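Local coordinates for putative mandelate racemase (Zymomonas mobilis, PDB 2OX4), which binds magnesium and probably acts as a lyase (dehydratase) of the mandelate racemase branch of the enolase superfamily, at residues Gln21-Val26 with Ala319-Ala324; Glu152-Ala157 with Glu200-Ala205; Gly292-Phe297 with Lys301-Met306. One frame throughout, in Å; residues are numbered along the deposited sequence.

Contact 1 of 3, residues Gln21-Val26 with Ala319-Ala324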
loop_
_atom_site.group_PDB
_atom_site.type_symbol
_atom_site.label_atom_id
_atom_site.label_comp_id
_atom_site.label_asym_id
_atom_site.label_seq_id
_atom_site.Cartn_x
_atom_site.Cartn_y
_atom_site.Cartn_z
ATOM N N GLN C 21 -42.364 -15.216 -10.766
ATOM C CA GLN C 21 -41.883 -14.128 -9.906
ATOM C C GLN C 21 -43.007 -13.542 -9.063
ATOM O O GLN C 21 -44.171 -13.834 -9.308
ATOM C CB GLN C 21 -41.220 -13.060 -10.766
ATOM C CG GLN C 21 -39.930 -13.567 -11.405
ATOM C CD GLN C 21 -39.357 -12.639 -12.451
ATOM O OE1 GLN C 21 -39.815 -11.516 -12.620
ATOM N NE2 GLN C 21 -38.337 -13.110 -13.161
ATOM N N ARG C 22 -42.655 -12.739 -8.055
ATOM C CA ARG C 22 -43.644 -12.146 -7.153
ATOM C C ARG C 22 -43.205 -10.736 -6.743
ATOM O O ARG C 22 -42.534 -10.570 -5.723
ATOM C CB ARG C 22 -43.827 -13.011 -5.895
ATOM C CG ARG C 22 -44.515 -14.354 -6.116
ATOM C CD ARG C 22 -44.986 -14.950 -4.805
ATOM N NE ARG C 22 -45.986 -14.094 -4.166
ATOM C CZ ARG C 22 -46.482 -14.284 -2.949
ATOM N NH1 ARG C 22 -46.068 -15.314 -2.215
ATOM N NH2 ARG C 22 -47.399 -13.442 -2.461
ATOM N N PRO C 23 -43.608 -9.715 -7.522
ATOM C CA PRO C 23 -43.295 -8.317 -7.198
ATOM C C PRO C 23 -43.851 -7.827 -5.863
ATOM O O PRO C 23 -44.836 -8.368 -5.350
ATOM C CB PRO C 23 -43.931 -7.519 -8.338
ATOM C CG PRO C 23 -44.309 -8.502 -9.375
ATOM C CD PRO C 23 -44.374 -9.851 -8.773
ATOM N N ILE C 24 -43.192 -6.812 -5.305
ATOM C CA ILE C 24 -43.576 -6.253 -4.016
ATOM C C ILE C 24 -43.738 -4.746 -4.196
ATOM O O ILE C 24 -42.773 -4.033 -4.520
ATOM C CB ILE C 24 -42.539 -6.541 -2.886
ATOM C CG1 ILE C 24 -42.082 -8.007 -2.889
ATOM C CG2 ILE C 24 -43.151 -6.181 -1.522
ATOM C CD1 ILE C 24 -40.741 -8.241 -3.599
ATOM N N LEU C 25 -44.970 -4.279 -4.000
ATOM C CA LEU C 25 -45.300 -2.871 -4.196
ATOM C C LEU C 25 -45.813 -2.257 -2.905
ATOM O O LEU C 25 -46.395 -2.951 -2.069
ATOM C CB LEU C 25 -46.343 -2.720 -5.308
ATOM C CG LEU C 25 -45.823 -3.117 -6.691
ATOM C CD1 LEU C 25 -46.944 -3.468 -7.648
ATOM C CD2 LEU C 25 -44.965 -2.014 -7.261
ATOM N N VAL C 26 -45.577 -0.955 -2.749
ATOM C CA VAL C 26 -46.016 -0.191 -1.587
ATOM C C VAL C 26 -46.752 1.050 -2.042
ATOM O O VAL C 26 -46.290 1.766 -2.942
ATOM C CB VAL C 26 -44.840 0.170 -0.602
ATOM C CG1 VAL C 26 -43.869 1.193 -1.214
ATOM C CG2 VAL C 26 -45.395 0.691 0.727
ATOM N N ALA C 319 -35.901 -4.659 -13.338
ATOM C CA ALA C 319 -36.397 -6.038 -13.462
ATOM C C ALA C 319 -37.564 -6.303 -12.536
ATOM O O ALA C 319 -37.551 -7.271 -11.766
ATOM C CB ALA C 319 -35.276 -7.060 -13.212
ATOM N N GLY C 320 -38.575 -5.440 -12.606
ATOM C CA GLY C 320 -39.862 -5.718 -11.965
ATOM C C GLY C 320 -40.999 -5.082 -12.744
ATOM O O GLY C 320 -41.013 -5.125 -13.981
ATOM N N THR C 321 -41.935 -4.470 -12.020
ATOM C CA THR C 321 -43.152 -3.932 -12.629
ATOM C C THR C 321 -42.919 -2.579 -13.278
ATOM O O THR C 321 -41.796 -2.031 -13.255
ATOM C CB THR C 321 -44.309 -3.760 -11.612
ATOM O OG1 THR C 321 -44.127 -2.547 -10.867
ATOM C CG2 THR C 321 -44.435 -4.949 -10.669
ATOM N N GLY C 322 -44.002 -2.038 -13.834
ATOM C CA GLY C 322 -44.007 -0.696 -14.419
ATOM C C GLY C 322 -43.766 0.433 -13.428
ATOM O O GLY C 322 -43.403 1.537 -13.837
ATOM N N VAL C 323 -43.975 0.173 -12.135
ATOM C CA VAL C 323 -43.580 1.125 -11.091
ATOM C C VAL C 323 -42.059 1.284 -11.089
ATOM O O VAL C 323 -41.565 2.394 -11.253
ATOM C CB VAL C 323 -44.116 0.726 -9.683
ATOM C CG1 VAL C 323 -43.568 1.670 -8.593
ATOM C CG2 VAL C 323 -45.664 0.772 -9.672
ATOM N N ALA C 324 -41.338 0.172 -10.926
ATOM C CA ALA C 324 -39.876 0.169 -11.045
ATOM C C ALA C 324 -39.390 0.791 -12.350
ATOM O O ALA C 324 -38.455 1.601 -12.356
ATOM C CB ALA C 324 -39.333 -1.252 -10.899
#

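Contact 2 of 3, residues Glu152-Ala157 with Glu200-Ala205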
loop_
_atom_site.group_PDB
_atom_site.type_symbol
_atom_site.label_atom_id
_atom_site.label_comp_id
_atom_site.label_asym_id
_atom_site.label_seq_id
_atom_site.Cartn_x
_atom_site.Cartn_y
_atom_site.Cartn_z
ATOM N N GLU C 152 -31.542 -15.625 -33.473
ATOM C CA GLU C 152 -32.947 -15.311 -33.809
ATOM C C GLU C 152 -33.560 -14.275 -32.865
ATOM O O GLU C 152 -34.211 -13.333 -33.316
ATOM C CB GLU C 152 -33.816 -16.580 -33.743
ATOM C CG GLU C 152 -33.864 -17.431 -35.005
ATOM C CD GLU C 152 -34.434 -18.836 -34.745
ATOM O OE1 GLU C 152 -34.026 -19.789 -35.449
ATOM O OE2 GLU C 152 -35.285 -18.986 -33.838
ATOM N N GLU C 153 -33.358 -14.460 -31.559
ATOM C CA GLU C 153 -33.882 -13.532 -30.557
ATOM C C GLU C 153 -33.236 -12.154 -30.705
ATOM O O GLU C 153 -33.929 -11.132 -30.591
ATOM C CB GLU C 153 -33.696 -14.063 -29.127
ATOM C CG GLU C 153 -34.460 -15.351 -28.780
ATOM C CD GLU C 153 -35.840 -15.421 -29.403
ATOM O OE1 GLU C 153 -36.025 -16.192 -30.376
ATOM O OE2 GLU C 153 -36.736 -14.702 -28.913
ATOM N N ALA C 154 -31.925 -12.136 -30.968
ATOM C CA ALA C 154 -31.198 -10.899 -31.218
ATOM C C ALA C 154 -31.772 -10.150 -32.417
ATOM O O ALA C 154 -31.997 -8.943 -32.354
ATOM C CB ALA C 154 -29.717 -11.177 -31.431
ATOM N N LEU C 155 -32.020 -10.876 -33.507
ATOM C CA LEU C 155 -32.619 -10.281 -34.704
ATOM C C LEU C 155 -34.023 -9.718 -34.495
ATOM O O LEU C 155 -34.344 -8.680 -35.076
ATOM C CB LEU C 155 -32.586 -11.258 -35.882
ATOM C CG LEU C 155 -31.203 -11.544 -36.470
ATOM C CD1 LEU C 155 -31.292 -12.672 -37.498
ATOM C CD2 LEU C 155 -30.592 -10.294 -37.091
ATOM N N LYS C 156 -34.840 -10.394 -33.675
ATOM C CA LYS C 156 -36.151 -9.884 -33.267
ATOM C C LYS C 156 -36.034 -8.538 -32.562
ATOM O O LYS C 156 -36.815 -7.619 -32.825
ATOM C CB LYS C 156 -36.869 -10.875 -32.345
ATOM C CG LYS C 156 -37.354 -12.147 -33.033
ATOM C CD LYS C 156 -38.000 -13.097 -32.041
ATOM C CE LYS C 156 -38.356 -14.425 -32.707
ATOM N NZ LYS C 156 -38.660 -15.485 -31.706
ATOM N N ALA C 157 -35.057 -8.427 -31.662
ATOM C CA ALA C 157 -34.806 -7.160 -30.977
ATOM C C ALA C 157 -34.375 -6.072 -31.962
ATOM O O ALA C 157 -34.908 -4.969 -31.939
ATOM C CB ALA C 157 -33.750 -7.343 -29.893
ATOM N N GLU C 200 -20.809 -15.594 -30.872
ATOM C CA GLU C 200 -20.463 -15.573 -32.298
ATOM C C GLU C 200 -21.694 -15.556 -33.221
ATOM O O GLU C 200 -21.740 -14.781 -34.188
ATOM C CB GLU C 200 -19.576 -16.771 -32.639
ATOM C CG GLU C 200 -18.975 -16.718 -34.027
ATOM C CD GLU C 200 -17.773 -17.623 -34.168
ATOM O OE1 GLU C 200 -16.791 -17.194 -34.809
ATOM O OE2 GLU C 200 -17.810 -18.756 -33.634
ATOM N N ALA C 201 -22.672 -16.411 -32.916
ATOM C CA ALA C 201 -23.941 -16.462 -33.655
ATOM C C ALA C 201 -24.655 -15.109 -33.657
ATOM O O ALA C 201 -25.105 -14.632 -34.708
ATOM C CB ALA C 201 -24.851 -17.531 -33.075
ATOM N N ILE C 202 -24.759 -14.507 -32.474
ATOM C CA ILE C 202 -25.396 -13.204 -32.330
ATOM C C ILE C 202 -24.626 -12.131 -33.099
ATOM O O ILE C 202 -25.232 -11.378 -33.858
ATOM C CB ILE C 202 -25.567 -12.798 -30.850
ATOM C CG1 ILE C 202 -26.592 -13.704 -30.152
ATOM C CG2 ILE C 202 -26.016 -11.354 -30.744
ATOM C CD1 ILE C 202 -26.469 -13.723 -28.600
ATOM N N ARG C 203 -23.303 -12.075 -32.924
ATOM C CA ARG C 203 -22.472 -11.055 -33.580
ATOM C C ARG C 203 -22.522 -11.156 -35.111
ATOM O O ARG C 203 -22.624 -10.141 -35.817
ATOM C CB ARG C 203 -21.017 -11.123 -33.096
ATOM C CG ARG C 203 -20.025 -10.226 -33.855
ATOM C CD ARG C 203 -20.346 -8.724 -33.731
ATOM N NE ARG C 203 -20.053 -8.180 -32.396
ATOM C CZ ARG C 203 -20.743 -7.206 -31.802
ATOM N NH1 ARG C 203 -21.790 -6.652 -32.407
ATOM N NH2 ARG C 203 -20.389 -6.791 -30.584
ATOM N N ASN C 204 -22.431 -12.379 -35.613
ATOM C CA ASN C 204 -22.636 -12.639 -37.044
ATOM C C ASN C 204 -23.996 -12.166 -37.564
ATOM O O ASN C 204 -24.086 -11.634 -38.678
ATOM C CB ASN C 204 -22.454 -14.133 -37.342
ATOM C CG ASN C 204 -20.990 -14.564 -37.326
ATOM O OD1 ASN C 204 -20.080 -13.736 -37.395
ATOM N ND2 ASN C 204 -20.766 -15.878 -37.269
ATOM N N ALA C 205 -25.045 -12.379 -36.776
ATOM C CA ALA C 205 -26.405 -11.996 -37.164
ATOM C C ALA C 205 -26.638 -10.481 -37.136
ATOM O O ALA C 205 -27.214 -9.926 -38.076
ATOM C CB ALA C 205 -27.436 -12.715 -36.313
#

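Contact 3 of 3, residues Gly292-Phe297 with Lys301-Met306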
loop_
_atom_site.group_PDB
_atom_site.type_symbol
_atom_site.label_atom_id
_atom_site.label_comp_id
_atom_site.label_asym_id
_atom_site.label_seq_id
_atom_site.Cartn_x
_atom_site.Cartn_y
_atom_site.Cartn_z
ATOM N N GLY C 292 -34.963 0.001 -6.489
ATOM C CA GLY C 292 -35.705 -0.726 -5.457
ATOM C C GLY C 292 -34.887 -1.529 -4.453
ATOM O O GLY C 292 -35.464 -2.198 -3.581
ATOM N N THR C 293 -33.555 -1.490 -4.562
ATOM C CA THR C 293 -32.681 -2.101 -3.543
ATOM C C THR C 293 -31.508 -1.219 -3.070
ATOM O O THR C 293 -31.007 -1.401 -1.953
ATOM C CB THR C 293 -32.108 -3.503 -3.956
ATOM O OG1 THR C 293 -31.179 -3.362 -5.033
ATOM C CG2 THR C 293 -33.203 -4.491 -4.354
ATOM N N CYS C 294 -31.068 -0.282 -3.908
ATOM C CA CYS C 294 -29.865 0.502 -3.596
ATOM C C CYS C 294 -30.121 1.602 -2.563
ATOM O O CYS C 294 -29.183 2.140 -1.994
ATOM C CB CYS C 294 -29.285 1.120 -4.864
ATOM S SG CYS C 294 -30.157 2.602 -5.412
ATOM N N GLY C 295 -31.392 1.941 -2.350
ATOM C CA GLY C 295 -31.800 2.975 -1.393
ATOM C C GLY C 295 -32.744 4.030 -1.965
ATOM O O GLY C 295 -32.898 5.103 -1.383
ATOM N N GLY C 296 -33.384 3.739 -3.104
ATOM C CA GLY C 296 -34.391 4.666 -3.650
ATOM C C GLY C 296 -33.761 5.753 -4.497
ATOM O O GLY C 296 -32.541 5.737 -4.738
ATOM N N PHE C 297 -34.577 6.705 -4.954
ATOM C CA PHE C 297 -34.060 7.885 -5.678
ATOM C C PHE C 297 -32.952 8.610 -4.901
ATOM O O PHE C 297 -31.962 9.045 -5.481
ATOM C CB PHE C 297 -35.172 8.905 -5.924
ATOM C CG PHE C 297 -36.164 8.501 -6.986
ATOM C CD1 PHE C 297 -37.502 8.295 -6.652
ATOM C CD2 PHE C 297 -35.777 8.395 -8.316
ATOM C CE1 PHE C 297 -38.440 7.963 -7.620
ATOM C CE2 PHE C 297 -36.712 8.049 -9.297
ATOM C CZ PHE C 297 -38.039 7.836 -8.943
ATOM N N LYS C 301 -29.058 8.583 -6.522
ATOM C CA LYS C 301 -28.413 9.833 -6.902
ATOM C C LYS C 301 -27.035 9.959 -6.263
ATOM O O LYS C 301 -26.059 10.302 -6.931
ATOM C CB LYS C 301 -29.285 11.028 -6.509
ATOM C CG LYS C 301 -28.976 12.302 -7.278
ATOM C CD LYS C 301 -30.178 13.231 -7.315
ATOM C CE LYS C 301 -29.763 14.680 -7.119
ATOM N NZ LYS C 301 -28.809 15.131 -8.168
ATOM N N LYS C 302 -26.960 9.680 -4.965
ATOM C CA LYS C 302 -25.682 9.724 -4.240
ATOM C C LYS C 302 -24.653 8.743 -4.801
ATOM O O LYS C 302 -23.464 9.067 -4.918
ATOM C CB LYS C 302 -25.906 9.492 -2.734
ATOM C CG LYS C 302 -26.847 10.546 -2.096
ATOM C CD LYS C 302 -27.100 10.323 -0.593
ATOM C CE LYS C 302 -28.143 11.344 -0.078
ATOM N NZ LYS C 302 -28.435 11.169 1.377
ATOM N N ILE C 303 -25.112 7.553 -5.164
ATOM C CA ILE C 303 -24.220 6.550 -5.761
ATOM C C ILE C 303 -23.731 7.015 -7.125
ATOM O O ILE C 303 -22.534 6.983 -7.396
ATOM C CB ILE C 303 -24.897 5.160 -5.883
ATOM C CG1 ILE C 303 -25.187 4.595 -4.486
ATOM C CG2 ILE C 303 -24.001 4.202 -6.692
ATOM C CD1 ILE C 303 -26.306 3.530 -4.459
ATOM N N ALA C 304 -24.659 7.456 -7.974
ATOM C CA ALA C 304 -24.298 7.927 -9.308
ATOM C C ALA C 304 -23.343 9.137 -9.253
ATOM O O ALA C 304 -22.391 9.224 -10.030
ATOM C CB ALA C 304 -25.551 8.254 -10.108
ATOM N N ASP C 305 -23.584 10.054 -8.321
ATOM C CA ASP C 305 -22.742 11.252 -8.177
ATOM C C ASP C 305 -21.325 10.920 -7.714
ATOM O O ASP C 305 -20.354 11.487 -8.218
ATOM C CB ASP C 305 -23.372 12.255 -7.219
ATOM C CG ASP C 305 -24.707 12.796 -7.726
ATOM O OD1 ASP C 305 -25.021 12.666 -8.936
ATOM O OD2 ASP C 305 -25.455 13.337 -6.884
ATOM N N MET C 306 -21.194 9.992 -6.771
ATOM C CA MET C 306 -19.872 9.503 -6.369
ATOM C C MET C 306 -19.192 8.774 -7.534
ATOM O O MET C 306 -18.008 8.962 -7.784
ATOM C CB MET C 306 -20.000 8.586 -5.141
ATOM C CG MET C 306 -18.694 8.357 -4.387
ATOM S SD MET C 306 -18.917 7.660 -2.727
ATOM C CE MET C 306 -19.883 6.191 -3.079
#

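Contact 1 of 3, residues Gln21-Val26 with Ala319-Ala324
The backbones of Leu25 and Val323 pass 8.2 Å apart, CA to CA, as the start of strand 24-30 runs over the first turn of helix 322-333; the preceding loops come closer, with 6.4 Å between the CA atoms of Pro23 and Gly320. Side chains fill this gap, and Thr321 meets two of them. Its methyl CG2 rests against one side of the pyrrolidine ring, 3.5 Å from Pro23 CB and slightly farther from Pro23 CG. Its hydroxyl branch sits in the position between the backbone N and the carbonyl carbon (chi1 81°), which turns OG1 back toward its own helix. There it accepts from Val323 N at 3.0 Å with an N-H...O angle of 145°, making Thr321 the N-cap. In the fold this is a domain boundary: the antiparallel sheet of the N-terminal capping domain meets a helix of the C-terminal barrel. Glu39, from strand 35-40 of the same sheet, hydrogen-bonds through OE1 to both Thr321 OG1 and Ala324 N, so a carboxylate lies at the amino end of the helix, where the helix dipole would probably favour its negative charge. Leu25, in the conformer described, brings CD2 to 3.7 Å from Thr321 OG1, while the same methyl lies 3.8 Å from Val323 CG2, the two side chains crossing at a slant. A valine in place of Thr321 would probably leave Val323 N without its cap and Glu39 without one of its two partners on this helix. Tyr352, from helix 350-353, covers both Pro23 and Thr321.

Contact 2 of 3, residues Glu152-Ala157 with Glu200-Ala205
Next to the place where Ala154 meets Ile202, the carboxylate oxygen Glu153 OE2 accepts a hydrogen bond from the backbone N of Trp137 and a weak one from Lys156 NZ. The stronger half of the lysine pair is made by the other oxygen: Lys156 NZ stands 3.0 Å from Glu153 OE1, on its syn lone pair, in a salt bridge one turn apart along the helix. Two lysine conformers were modelled, and this geometry belongs to one of them. Helices 147-159 and 189-206 are successive outer helices of the (beta/alpha) barrel, each following a strand of the parallel inner wall, and they pack side by side with strand 164-167 joining them in sequence. Small residues let them approach: the CA atoms of Ala154 and Ile202 are 6.3 Å apart. Ala154 CB points at the neighbouring helix and touches the branch methyl Ile202 CG2 at 3.8 Å. Having CG2 anti to its backbone N, Ile202 turns this methyl to the alanine, and the side chain as a whole also packs on Val167 and Ile212 of the barrel strands. Glu215, a magnesium ligand at the end of strand 211-215, has its side chain about 10 Å from that of Ile202. Farther out, where the pair becomes exposed, Leu155 leans across the groove to Ala205. The leucine fork straddles the last alanine: Leu155 CG lies 3.9 Å from Ala205 CB and CD1 4.0 Å from it, while CD2 comes to 3.5 Å from the carbonyl oxygen Ala205 O.

Contact 3 of 3, residues Gly292-Phe297 with Lys301-Met306
Lys301 N donates to Phe297 O at 3.1 Å, a nearly straight bond (N-H...O 163°) of the first turns of helix 296-309, and Lys301 CB lies against the same oxygen at 3.5 Å. The phenylalanine that offers this carbonyl meets Trp103 of helix 89-110 edge-to-face with its ring. Bending at its outer torsions, the Lys301 chain then leads away, and NZ forms a salt bridge with Glu71 of the second subunit. Ile303 turns back to the short preceding helix. Its chain is extended at its outer torsion, which carries CD1 to 3.9 Å from Cys294 CB and 4.0 Å from the backbone oxygen Cys294 O. Cys294 SG, placed between its own backbone N and carbonyl carbon, stands 4.1 Å from the same methyl, Ile303 CD1. The chain can double back there because Gly295 and Gly296 both have positive phi, 129° and 85°, where a side chain would collide with the preceding carbonyl oxygen. Farther on, Asp305 O accepts from Arg272 NH1 of the second subunit. A short helix folded against the major one, in the connection after strand 286-287, is here an elaboration of a beta-alpha unit of the enolase-type barrel, whose outer helix lines a subunit interface.

From the N terminus, the chain enters contact 1 at residues 21-26, in the antiparallel sheet of the capping domain, and returns to it only at 319-324, late in the barrel. Both other contacts are nested inside that long loop. Contact 2 closes first, joining two successive outer helices across one strand, and contact 3 follows in series as a local turn with only three residues between its segments. Contacts 2 and 3 lie on opposite sides of the chain's centre, their centres 33 Å apart, whereas contacts 1 and 3 come within about 6 Å at their nearest atoms. Contact 1 therefore bridges the domains, while the others shape the barrel's rim of helices.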